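Local coordinates for viral structural protein 4 (Bombyx mori cytoplasmic polyhedrosis virus, PDB 6TZ0), which binds GTP and sits beside the viral RNA-dependent RNA polymerase, where it probably assists transcription of the double-stranded RNA genome, at residues Lys58-Ala61 and Thr66-Asn69; Ala330-Phe335 and Thr543-Phe548; Pro399-Asp404 and Ala463-Glu468; Ser423-Ser428 and Asp450-Val455. One frame throughout, in Å; residues are numbered along the deposited sequence.

In the fold
Along the chain interaction 1 closes first; interaction 2 then spans residues 330 to 548, with interaction 3 inside it and interaction 4 inside interaction 3. Interaction 1, in the loop linking helix 41-60 to helix 70-79, lies about 35 Å from interaction 2, centre to centre, and about 65 Å from interaction 4, on the opposite side of the chain's centre. Interaction 2 packs helix 326-340 against edge strand 543-545 of the parallel sheet whose strand 347-353 leads to the probable P-loop. The centres of interactions 3 and 4 are about 24 Å apart. Interactions 2 and 4 approach GTP-binding residues, while interactions 1 and 3 lie away from them.

Interaction 1: Lys58-Ala61 and Thr66-Asn69; sequences KHAA and TLIN
A60 and L67 meet where helix 41-60 ends and the chain loops on to helix 70-79, a helix-loop-helix connection that brings T66 and L67, late in the connecting loop, against the last turn of the first helix. The apolar part of the contact is made by one branch of L67. With CG beside the backbone N and anti to the carbonyl carbon (chi1 -66°), the side chain extends so that CD2 is the methyl facing the helix. L67 CD2 lies 4.0 Å from A60 CB and equally close, 4.0 Å, to the amide A60 N; it also stands 4.3 Å from H59 CB. The methyl therefore rests on helix backbone as much as on side chains. The remainder is van der Waals packing of the T66 carbonyl, with no hydrogen bond across the contact. T66 directs its side chain away from the helix, and its hydroxyl OG1 is hydrogen-bonded to H63 O within the loop. All four touching residues are buried. Y73 of helix 70-79 packs on both H59 and L67, E140 of helix 136-146 on H59, and Y171 of helix 170-176 on L67, and S936 of the polymerase chain touches T66. At the closest approach of the two backbones, T66 O stands 3.7 Å from A60 CA and 4.2 Å from A60 CB.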
loop_
_atom_site.group_PDB
_atom_site.type_symbol
_atom_site.label_atom_id
_atom_site.label_comp_id
_atom_site.label_asym_id
_atom_site.label_seq_id
_atom_site.Cartn_x
_atom_site.Cartn_y
_atom_site.Cartn_z
ATOM N N LYS B 58 12.545 -0.966 39.705
ATOM C CA LYS B 58 12.391 -2.372 40.074
ATOM C C LYS B 58 11.116 -2.977 39.496
ATOM O O LYS B 58 11.140 -4.098 38.978
ATOM C CB LYS B 58 12.400 -2.529 41.591
ATOM C CG LYS B 58 12.250 -3.968 42.046
ATOM C CD LYS B 58 12.292 -4.101 43.550
ATOM C CE LYS B 58 10.998 -3.618 44.174
ATOM N NZ LYS B 58 10.950 -3.870 45.639
ATOM N N HIS B 59 9.995 -2.250 39.560
ATOM C CA HIS B 59 8.761 -2.814 39.017
ATOM C C HIS B 59 8.761 -2.840 37.496
ATOM O O HIS B 59 8.128 -3.714 36.899
ATOM C CB HIS B 59 7.526 -2.053 39.491
ATOM C CG HIS B 59 7.298 -2.118 40.964
ATOM N ND1 HIS B 59 7.164 -3.307 41.642
ATOM C CD2 HIS B 59 7.065 -1.143 41.871
ATOM C CE1 HIS B 59 6.934 -3.060 42.917
ATOM N NE2 HIS B 59 6.863 -1.754 43.082
ATOM N N ALA B 60 9.434 -1.890 36.848
ATOM C CA ALA B 60 9.475 -1.889 35.392
ATOM C C ALA B 60 10.409 -2.945 34.834
ATOM O O ALA B 60 10.205 -3.393 33.702
ATOM C CB ALA B 60 9.895 -0.515 34.869
ATOM N N ALA B 61 11.420 -3.366 35.598
ATOM C CA ALA B 61 12.329 -4.388 35.095
ATOM C C ALA B 61 11.701 -5.774 34.993
ATOM O O ALA B 61 12.319 -6.663 34.404
ATOM C CB ALA B 61 13.572 -4.461 35.977
ATOM N N THR B 66 7.932 -2.139 30.979
ATOM C CA THR B 66 6.717 -1.341 31.054
ATOM C C THR B 66 6.103 -1.429 32.444
ATOM O O THR B 66 6.455 -2.287 33.253
ATOM C CB THR B 66 5.676 -1.789 30.018
ATOM O OG1 THR B 66 5.316 -3.153 30.262
ATOM C CG2 THR B 66 6.207 -1.651 28.614
ATOM N N LEU B 67 5.156 -0.533 32.702
ATOM C CA LEU B 67 4.372 -0.538 33.927
ATOM C C LEU B 67 2.952 -0.997 33.623
ATOM O O LEU B 67 2.391 -0.657 32.580
ATOM C CB LEU B 67 4.361 0.846 34.573
ATOM C CG LEU B 67 5.729 1.302 35.071
ATOM C CD1 LEU B 67 5.685 2.746 35.507
ATOM C CD2 LEU B 67 6.209 0.418 36.199
ATOM N N ILE B 68 2.374 -1.767 34.544
ATOM C CA ILE B 68 1.170 -2.533 34.233
ATOM C C ILE B 68 -0.090 -1.669 34.310
ATOM O O ILE B 68 -1.100 -1.972 33.664
ATOM C CB ILE B 68 1.122 -3.766 35.155
ATOM C CG1 ILE B 68 2.396 -4.577 34.966
ATOM C CG2 ILE B 68 -0.036 -4.705 34.838
ATOM C CD1 ILE B 68 2.569 -5.084 33.551
ATOM N N ASN B 69 -0.064 -0.554 35.033
ATOM C CA ASN B 69 -1.188 0.382 35.003
ATOM C C ASN B 69 -0.635 1.770 35.249
ATOM O O ASN B 69 -0.618 2.253 36.387
ATOM C CB ASN B 69 -2.256 0.016 36.031
ATOM C CG ASN B 69 -3.576 0.717 35.784
ATOM O OD1 ASN B 69 -3.698 1.541 34.884
ATOM N ND2 ASN B 69 -4.581 0.368 36.570
#

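Interaction 2: Ala330-Phe335 and Thr543-Phe548; sequences AVLSKF and TTVYPF
In the parallel sheet of a domain that resembles P-loop NTPases, strand 543-545 forms one edge, and helix 326-340 packs its V331 and L332 against T543 and V545 of that strand. The contact consists of two methyl pairs with no hydrogen bond between the segments. V331 points at the strand, and its CG2 is 3.8 Å from T543 CG2 and 3.9 Å from T543 OG1, so it touches both branches of the threonine. One residue further along the helix, L332 does not start out at the strand, but its end comes nearer. T543 and V545 are alternate residues of the strand, so both side chains turn to the helix, while T544 between them takes no part. V505 of the neighbouring strand 504-507 touches V331, T543 and V545, and M550 of helix 547-556 touches L332 and V545, making this part of the buried core. The side chain of V545 is about 11 Å from that of K359, which binds GTP, and T544 O makes a weak hydrogen bond to R377 of the polymerase chain. In V545, CG1 lies anti to the backbone N (chi1 180°) and meets L332 CD1 at 3.8 Å.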
loop_
_atom_site.group_PDB
_atom_site.type_symbol
_atom_site.label_atom_id
_atom_site.label_comp_id
_atom_site.label_asym_id
_atom_site.label_seq_id
_atom_site.Cartn_x
_atom_site.Cartn_y
_atom_site.Cartn_z
ATOM N N ALA B 330 21.509 11.620 13.537
ATOM C CA ALA B 330 20.967 10.399 12.953
ATOM C C ALA B 330 21.225 10.327 11.453
ATOM O O ALA B 330 21.712 9.311 10.945
ATOM C CB ALA B 330 19.476 10.320 13.243
ATOM N N VAL B 331 20.922 11.406 10.729
ATOM C CA VAL B 331 21.114 11.401 9.280
ATOM C C VAL B 331 22.605 11.412 8.934
ATOM O O VAL B 331 23.050 10.733 7.994
ATOM C CB VAL B 331 20.352 12.584 8.655
ATOM C CG1 VAL B 331 20.576 12.652 7.165
ATOM C CG2 VAL B 331 18.873 12.452 8.939
ATOM N N LEU B 332 23.410 12.117 9.730
ATOM C CA LEU B 332 24.849 12.128 9.490
ATOM C C LEU B 332 25.492 10.777 9.797
ATOM O O LEU B 332 26.406 10.346 9.086
ATOM C CB LEU B 332 25.495 13.232 10.314
ATOM C CG LEU B 332 25.172 14.659 9.891
ATOM C CD1 LEU B 332 25.672 15.606 10.941
ATOM C CD2 LEU B 332 25.785 14.967 8.544
ATOM N N SER B 333 25.017 10.075 10.826
ATOM C CA SER B 333 25.546 8.746 11.100
ATOM C C SER B 333 25.048 7.724 10.090
ATOM O O SER B 333 25.718 6.716 9.857
ATOM C CB SER B 333 25.174 8.312 12.512
ATOM O OG SER B 333 23.788 8.076 12.606
ATOM N N LYS B 334 23.881 7.961 9.489
ATOM C CA LYS B 334 23.441 7.154 8.356
ATOM C C LYS B 334 24.405 7.300 7.183
ATOM O O LYS B 334 24.786 6.307 6.541
ATOM C CB LYS B 334 22.026 7.576 7.965
ATOM C CG LYS B 334 21.319 6.699 6.970
ATOM C CD LYS B 334 19.910 7.207 6.760
ATOM C CE LYS B 334 19.146 6.332 5.801
ATOM N NZ LYS B 334 17.784 6.873 5.553
ATOM N N PHE B 335 24.857 8.531 6.930
ATOM C CA PHE B 335 25.881 8.745 5.910
ATOM C C PHE B 335 27.210 8.093 6.277
ATOM O O PHE B 335 27.889 7.542 5.408
ATOM C CB PHE B 335 26.090 10.234 5.657
ATOM C CG PHE B 335 27.254 10.531 4.757
ATOM C CD1 PHE B 335 27.239 10.134 3.435
ATOM C CD2 PHE B 335 28.350 11.232 5.228
ATOM C CE1 PHE B 335 28.307 10.408 2.610
ATOM C CE2 PHE B 335 29.413 11.513 4.403
ATOM C CZ PHE B 335 29.384 11.107 3.095
ATOM N N THR B 543 16.461 17.737 6.876
ATOM C CA THR B 543 16.905 17.904 8.254
ATOM C C THR B 543 17.972 18.987 8.334
ATOM O O THR B 543 18.919 19.000 7.548
ATOM C CB THR B 543 17.455 16.595 8.813
ATOM O OG1 THR B 543 18.711 16.310 8.198
ATOM C CG2 THR B 543 16.518 15.463 8.505
ATOM N N THR B 544 17.803 19.907 9.274
ATOM C CA THR B 544 18.682 21.058 9.393
ATOM C C THR B 544 19.877 20.703 10.266
ATOM O O THR B 544 19.713 20.191 11.375
ATOM C CB THR B 544 17.921 22.244 9.979
ATOM O OG1 THR B 544 16.824 22.568 9.119
ATOM C CG2 THR B 544 18.816 23.445 10.094
ATOM N N VAL B 545 21.077 20.956 9.749
ATOM C CA VAL B 545 22.323 20.587 10.406
ATOM C C VAL B 545 23.212 21.824 10.457
ATOM O O VAL B 545 23.324 22.548 9.464
ATOM C CB VAL B 545 23.031 19.434 9.663
ATOM C CG1 VAL B 545 24.308 19.066 10.340
ATOM C CG2 VAL B 545 22.157 18.211 9.591
ATOM N N TYR B 546 23.826 22.079 11.615
ATOM C CA TYR B 546 24.829 23.117 11.793
ATOM C C TYR B 546 26.227 22.537 11.613
ATOM O O TYR B 546 26.401 21.318 11.659
ATOM C CB TYR B 546 24.677 23.749 13.175
ATOM C CG TYR B 546 23.425 24.568 13.321
ATOM C CD1 TYR B 546 23.287 25.774 12.655
ATOM C CD2 TYR B 546 22.410 24.168 14.167
ATOM C CE1 TYR B 546 22.153 26.528 12.788
ATOM C CE2 TYR B 546 21.275 24.925 14.314
ATOM C CZ TYR B 546 21.151 26.105 13.625
ATOM O OH TYR B 546 20.017 26.864 13.768
ATOM N N PRO B 547 27.246 23.380 11.362
ATOM C CA PRO B 547 28.612 22.847 11.193
ATOM C C PRO B 547 29.197 22.115 12.393
ATOM O O PRO B 547 29.911 21.118 12.197
ATOM C CB PRO B 547 29.420 24.105 10.857
ATOM C CG PRO B 547 28.472 24.971 10.181
ATOM C CD PRO B 547 27.163 24.765 10.858
ATOM N N PHE B 548 28.926 22.560 13.624
ATOM C CA PHE B 548 29.491 21.857 14.774
ATOM C C PHE B 548 28.846 20.491 14.943
ATOM O O PHE B 548 29.477 19.570 15.465
ATOM C CB PHE B 548 29.354 22.695 16.054
ATOM C CG PHE B 548 27.973 22.701 16.654
ATOM C CD1 PHE B 548 26.989 23.530 16.155
ATOM C CD2 PHE B 548 27.681 21.920 17.763
ATOM C CE1 PHE B 548 25.732 23.535 16.712
ATOM C CE2 PHE B 548 26.424 21.926 18.323
ATOM C CZ PHE B 548 25.454 22.735 17.802
#

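Interaction 3: Pro399-Asp404 and Ala463-Glu468; sequences PSFAYD and ADTHSE
F401 holds its ring carbon CG beside its backbone N, anti to the carbonyl carbon (chi1 -67°), which carries the ring out towards T465, and H466 takes the same first torsion (chi1 -62°) to bring its imidazole to P399. The phenyl ring then presents its far edge: F401 CZ is 3.5 Å from T465 O, with the oxygen in the ring plane, an arrangement in which the slightly positive ring hydrogen can face the carbonyl. H466 NE2 lies 4.0 Å from P399 CG and 4.1 Å from P399 CD, the two side chains meeting at a slant; its polar partner is V396 O, to which NE2 is hydrogen-bonded. P399 CD also approaches T465 OG1 at 4.2 Å. T465 and H466 are the central residues of a type I beta turn, D464 to S467, leading into helix 468-476, with S467 as N-cap. In the other segment, S400 OG accepts from A402 N (3.3 Å) in an ST turn, and A402 is the N-cap of helix 403-408. W389 of helix 385-393 touches P399 and H466 and meets the F401 ring at about 30° between planes, while F471 and M474 of helix 468-476 also pack on F401.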
loop_
_atom_site.group_PDB
_atom_site.type_symbol
_atom_site.label_atom_id
_atom_site.label_comp_id
_atom_site.label_asym_id
_atom_site.label_seq_id
_atom_site.Cartn_x
_atom_site.Cartn_y
_atom_site.Cartn_z
ATOM N N PRO B 399 31.330 16.288 -24.679
ATOM C CA PRO B 399 32.252 16.911 -23.733
ATOM C C PRO B 399 32.752 15.900 -22.712
ATOM O O PRO B 399 32.214 14.804 -22.562
ATOM C CB PRO B 399 31.392 17.988 -23.070
ATOM C CG PRO B 399 30.035 17.428 -23.121
ATOM C CD PRO B 399 29.932 16.638 -24.383
ATOM N N SER B 400 33.797 16.296 -21.998
ATOM C CA SER B 400 34.419 15.427 -21.016
ATOM C C SER B 400 33.635 15.455 -19.711
ATOM O O SER B 400 33.005 16.458 -19.369
ATOM C CB SER B 400 35.867 15.845 -20.767
ATOM O OG SER B 400 36.467 15.015 -19.794
ATOM N N PHE B 401 33.666 14.335 -18.994
ATOM C CA PHE B 401 33.048 14.215 -17.681
ATOM C C PHE B 401 34.045 13.706 -16.652
ATOM O O PHE B 401 33.643 13.121 -15.643
ATOM C CB PHE B 401 31.834 13.287 -17.735
ATOM C CG PHE B 401 30.683 13.824 -18.537
ATOM C CD1 PHE B 401 29.761 14.687 -17.966
ATOM C CD2 PHE B 401 30.521 13.461 -19.864
ATOM C CE1 PHE B 401 28.699 15.178 -18.709
ATOM C CE2 PHE B 401 29.463 13.950 -20.609
ATOM C CZ PHE B 401 28.554 14.808 -20.031
ATOM N N ALA B 402 35.337 13.892 -16.904
ATOM C CA ALA B 402 36.359 13.409 -15.989
ATOM C C ALA B 402 36.366 14.244 -14.720
ATOM O O ALA B 402 36.120 15.450 -14.757
ATOM C CB ALA B 402 37.730 13.453 -16.655
ATOM N N TYR B 403 36.643 13.589 -13.590
ATOM C CA TYR B 403 36.523 14.250 -12.294
ATOM C C TYR B 403 37.580 15.328 -12.101
ATOM O O TYR B 403 37.311 16.352 -11.468
ATOM C CB TYR B 403 36.594 13.220 -11.168
ATOM C CG TYR B 403 36.645 13.843 -9.798
ATOM C CD1 TYR B 403 35.525 14.443 -9.242
ATOM C CD2 TYR B 403 37.821 13.841 -9.062
ATOM C CE1 TYR B 403 35.578 15.023 -7.992
ATOM C CE2 TYR B 403 37.880 14.419 -7.820
ATOM C CZ TYR B 403 36.761 15.009 -7.290
ATOM O OH TYR B 403 36.829 15.579 -6.043
ATOM N N ASP B 404 38.780 15.131 -12.649
ATOM C CA ASP B 404 39.813 16.147 -12.496
ATOM C C ASP B 404 39.540 17.373 -13.361
ATOM O O ASP B 404 39.856 18.493 -12.954
ATOM C CB ASP B 404 41.189 15.553 -12.795
ATOM C CG ASP B 404 41.286 14.931 -14.178
ATOM O OD1 ASP B 404 40.261 14.815 -14.881
ATOM O OD2 ASP B 404 42.412 14.563 -14.571
ATOM N N ALA B 463 16.932 13.994 -19.897
ATOM C CA ALA B 463 18.272 13.416 -19.797
ATOM C C ALA B 463 18.911 13.503 -21.178
ATOM O O ALA B 463 18.913 12.542 -21.946
ATOM C CB ALA B 463 18.219 11.991 -19.287
ATOM N N ASP B 464 19.466 14.666 -21.484
ATOM C CA ASP B 464 20.271 14.864 -22.672
ATOM C C ASP B 464 21.734 14.813 -22.261
ATOM O O ASP B 464 22.056 14.613 -21.094
ATOM C CB ASP B 464 19.904 16.181 -23.350
ATOM C CG ASP B 464 18.514 16.156 -23.946
ATOM O OD1 ASP B 464 18.044 15.062 -24.317
ATOM O OD2 ASP B 464 17.892 17.232 -24.055
ATOM N N THR B 465 22.634 14.990 -23.225
ATOM C CA THR B 465 24.050 14.894 -22.894
ATOM C C THR B 465 24.554 16.098 -22.108
ATOM O O THR B 465 25.534 15.967 -21.369
ATOM C CB THR B 465 24.884 14.689 -24.160
ATOM O OG1 THR B 465 26.273 14.643 -23.815
ATOM C CG2 THR B 465 24.638 15.789 -25.168
ATOM N N HIS B 466 23.898 17.247 -22.213
ATOM C CA HIS B 466 24.269 18.414 -21.428
ATOM C C HIS B 466 23.332 18.632 -20.259
ATOM O O HIS B 466 23.397 19.679 -19.612
ATOM C CB HIS B 466 24.300 19.658 -22.309
ATOM C CG HIS B 466 25.307 19.582 -23.407
ATOM N ND1 HIS B 466 25.000 19.116 -24.665
ATOM C CD2 HIS B 466 26.626 19.873 -23.427
ATOM C CE1 HIS B 466 26.081 19.148 -25.421
ATOM N NE2 HIS B 466 27.082 19.605 -24.692
ATOM N N SER B 467 22.457 17.671 -19.987
ATOM C CA SER B 467 21.535 17.761 -18.873
ATOM C C SER B 467 22.282 17.659 -17.554
ATOM O O SER B 467 23.405 17.157 -17.479
ATOM C CB SER B 467 20.488 16.658 -18.956
ATOM O OG SER B 467 19.581 16.748 -17.877
ATOM N N GLU B 468 21.643 18.150 -16.500
ATOM C CA GLU B 468 22.281 18.137 -15.193
ATOM C C GLU B 468 22.207 16.757 -14.559
ATOM O O GLU B 468 23.146 16.345 -13.863
ATOM C CB GLU B 468 21.637 19.203 -14.310
ATOM C CG GLU B 468 22.356 19.470 -13.012
ATOM C CD GLU B 468 21.731 20.608 -12.229
ATOM O OE1 GLU B 468 20.768 21.215 -12.733
ATOM O OE2 GLU B 468 22.197 20.889 -11.107
#

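Interaction 4: Ser423-Ser428 and Asp450-Val455; sequences SELLIS and DEMNEV
L425 and M452 lie where the two helix backbones come nearest, with CA atoms 7.8 Å apart. L425 reaches across from the last turn of its helix: CG is anti to its backbone N (chi1 -170°), and both methyls, CD1 and CD2, lie 4.0 Å from E451 CB. L425 CD1 also meets the end of the extended E451 side chain, 3.3 Å from OE1, whereas L425 CD2 lies 3.8 Å from the backbone amide M452 N and 4.2 Å from M452 CB. The leucine thus sits on the backbone of the second helix, with the aliphatic root of E451 beside it. This is plain helix-helix packing: helix 417-427 and helix 442-457 are separated in sequence by the short helix 434-438. M452 is buried between them and helix 524-537, touching Y418, A422 and L530, and its side chain is about 9 Å from that of K355, a GTP-binding residue. D450, turned away from helix 417-427, forms a salt bridge with R536 of helix 524-537. Near the end of helix 417-427, S428 OG donates to L425 O at 2.6 Å, approaching from above the carbonyl plane (38° out of it), and H429 ND1 is hydrogen-bonded to the same oxygen.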
loop_
_atom_site.group_PDB
_atom_site.type_symbol
_atom_site.label_atom_id
_atom_site.label_comp_id
_atom_site.label_asym_id
_atom_site.label_seq_id
_atom_site.Cartn_x
_atom_site.Cartn_y
_atom_site.Cartn_z
ATOM N N SER B 423 22.052 37.523 -15.450
ATOM C CA SER B 423 22.537 38.870 -15.735
ATOM C C SER B 423 21.891 39.436 -16.994
ATOM O O SER B 423 21.532 40.619 -17.035
ATOM C CB SER B 423 24.058 38.859 -15.864
ATOM O OG SER B 423 24.552 40.157 -16.125
ATOM N N GLU B 424 21.713 38.599 -18.022
ATOM C CA GLU B 424 20.984 39.038 -19.210
ATOM C C GLU B 424 19.524 39.330 -18.891
ATOM O O GLU B 424 18.938 40.279 -19.430
ATOM C CB GLU B 424 21.082 37.981 -20.305
ATOM C CG GLU B 424 22.469 37.812 -20.875
ATOM C CD GLU B 424 22.535 36.717 -21.914
ATOM O OE1 GLU B 424 21.512 36.029 -22.117
ATOM O OE2 GLU B 424 23.610 36.534 -22.522
ATOM N N LEU B 425 18.937 38.536 -17.995
ATOM C CA LEU B 425 17.556 38.750 -17.584
ATOM C C LEU B 425 17.401 40.048 -16.800
ATOM O O LEU B 425 16.368 40.715 -16.892
ATOM C CB LEU B 425 17.097 37.556 -16.755
ATOM C CG LEU B 425 15.625 37.452 -16.408
ATOM C CD1 LEU B 425 14.861 37.290 -17.695
ATOM C CD2 LEU B 425 15.399 36.269 -15.495
ATOM N N LEU B 426 18.417 40.420 -16.019
ATOM C CA LEU B 426 18.364 41.680 -15.282
ATOM C C LEU B 426 18.583 42.874 -16.198
ATOM O O LEU B 426 17.978 43.931 -15.992
ATOM C CB LEU B 426 19.393 41.683 -14.154
ATOM C CG LEU B 426 19.122 40.800 -12.942
ATOM C CD1 LEU B 426 20.346 40.723 -12.058
ATOM C CD2 LEU B 426 17.958 41.341 -12.157
ATOM N N ILE B 427 19.462 42.736 -17.197
ATOM C CA ILE B 427 19.658 43.806 -18.174
ATOM C C ILE B 427 18.387 44.036 -18.990
ATOM O O ILE B 427 18.037 45.181 -19.305
ATOM C CB ILE B 427 20.882 43.495 -19.062
ATOM C CG1 ILE B 427 22.169 43.587 -18.242
ATOM C CG2 ILE B 427 20.993 44.429 -20.259
ATOM C CD1 ILE B 427 22.430 44.967 -17.677
ATOM N N SER B 428 17.635 42.967 -19.277
ATOM C CA SER B 428 16.402 43.108 -20.052
ATOM C C SER B 428 15.303 43.876 -19.316
ATOM O O SER B 428 14.351 44.327 -19.960
ATOM C CB SER B 428 15.873 41.734 -20.458
ATOM O OG SER B 428 15.421 41.008 -19.332
ATOM N N ASP B 450 10.037 34.075 -11.917
ATOM C CA ASP B 450 9.365 33.074 -12.742
ATOM C C ASP B 450 10.105 32.851 -14.057
ATOM O O ASP B 450 10.209 31.715 -14.534
ATOM C CB ASP B 450 7.921 33.487 -12.998
ATOM C CG ASP B 450 7.070 33.406 -11.755
ATOM O OD1 ASP B 450 7.415 32.613 -10.857
ATOM O OD2 ASP B 450 6.046 34.114 -11.682
ATOM N N GLU B 451 10.655 33.916 -14.638
ATOM C CA GLU B 451 11.478 33.775 -15.834
ATOM C C GLU B 451 12.790 33.061 -15.529
ATOM O O GLU B 451 13.281 32.265 -16.344
ATOM C CB GLU B 451 11.725 35.157 -16.429
ATOM C CG GLU B 451 10.465 35.788 -16.992
ATOM C CD GLU B 451 10.653 37.237 -17.384
ATOM O OE1 GLU B 451 11.693 37.822 -17.028
ATOM O OE2 GLU B 451 9.759 37.795 -18.054
ATOM N N MET B 452 13.351 33.310 -14.346
ATOM C CA MET B 452 14.521 32.551 -13.920
ATOM C C MET B 452 14.190 31.076 -13.690
ATOM O O MET B 452 15.018 30.208 -13.973
ATOM C CB MET B 452 15.114 33.173 -12.662
ATOM C CG MET B 452 16.470 32.624 -12.299
ATOM S SD MET B 452 17.713 33.061 -13.522
ATOM C CE MET B 452 18.898 31.741 -13.294
ATOM N N ASN B 453 12.984 30.763 -13.209
ATOM C CA ASN B 453 12.587 29.360 -13.105
ATOM C C ASN B 453 12.386 28.732 -14.477
ATOM O O ASN B 453 12.633 27.533 -14.647
ATOM C CB ASN B 453 11.312 29.211 -12.278
ATOM C CG ASN B 453 11.537 29.483 -10.817
ATOM O OD1 ASN B 453 12.602 29.205 -10.288
ATOM N ND2 ASN B 453 10.515 29.981 -10.144
ATOM N N GLU B 454 11.954 29.524 -15.460
ATOM C CA GLU B 454 11.876 29.035 -16.835
ATOM C C GLU B 454 13.251 28.741 -17.418
ATOM O O GLU B 454 13.388 27.835 -18.245
ATOM C CB GLU B 454 11.155 30.044 -17.723
ATOM C CG GLU B 454 9.686 30.200 -17.430
ATOM C CD GLU B 454 9.040 31.252 -18.302
ATOM O OE1 GLU B 454 9.772 31.931 -19.048
ATOM O OE2 GLU B 454 7.802 31.404 -18.238
ATOM N N VAL B 455 14.275 29.498 -17.031
ATOM C CA VAL B 455 15.597 29.147 -17.550
ATOM C C VAL B 455 16.243 28.047 -16.705
ATOM O O VAL B 455 17.164 27.370 -17.175
ATOM C CB VAL B 455 16.499 30.390 -17.684
ATOM C CG1 VAL B 455 17.080 30.808 -16.381
ATOM C CG2 VAL B 455 17.590 30.174 -18.710
#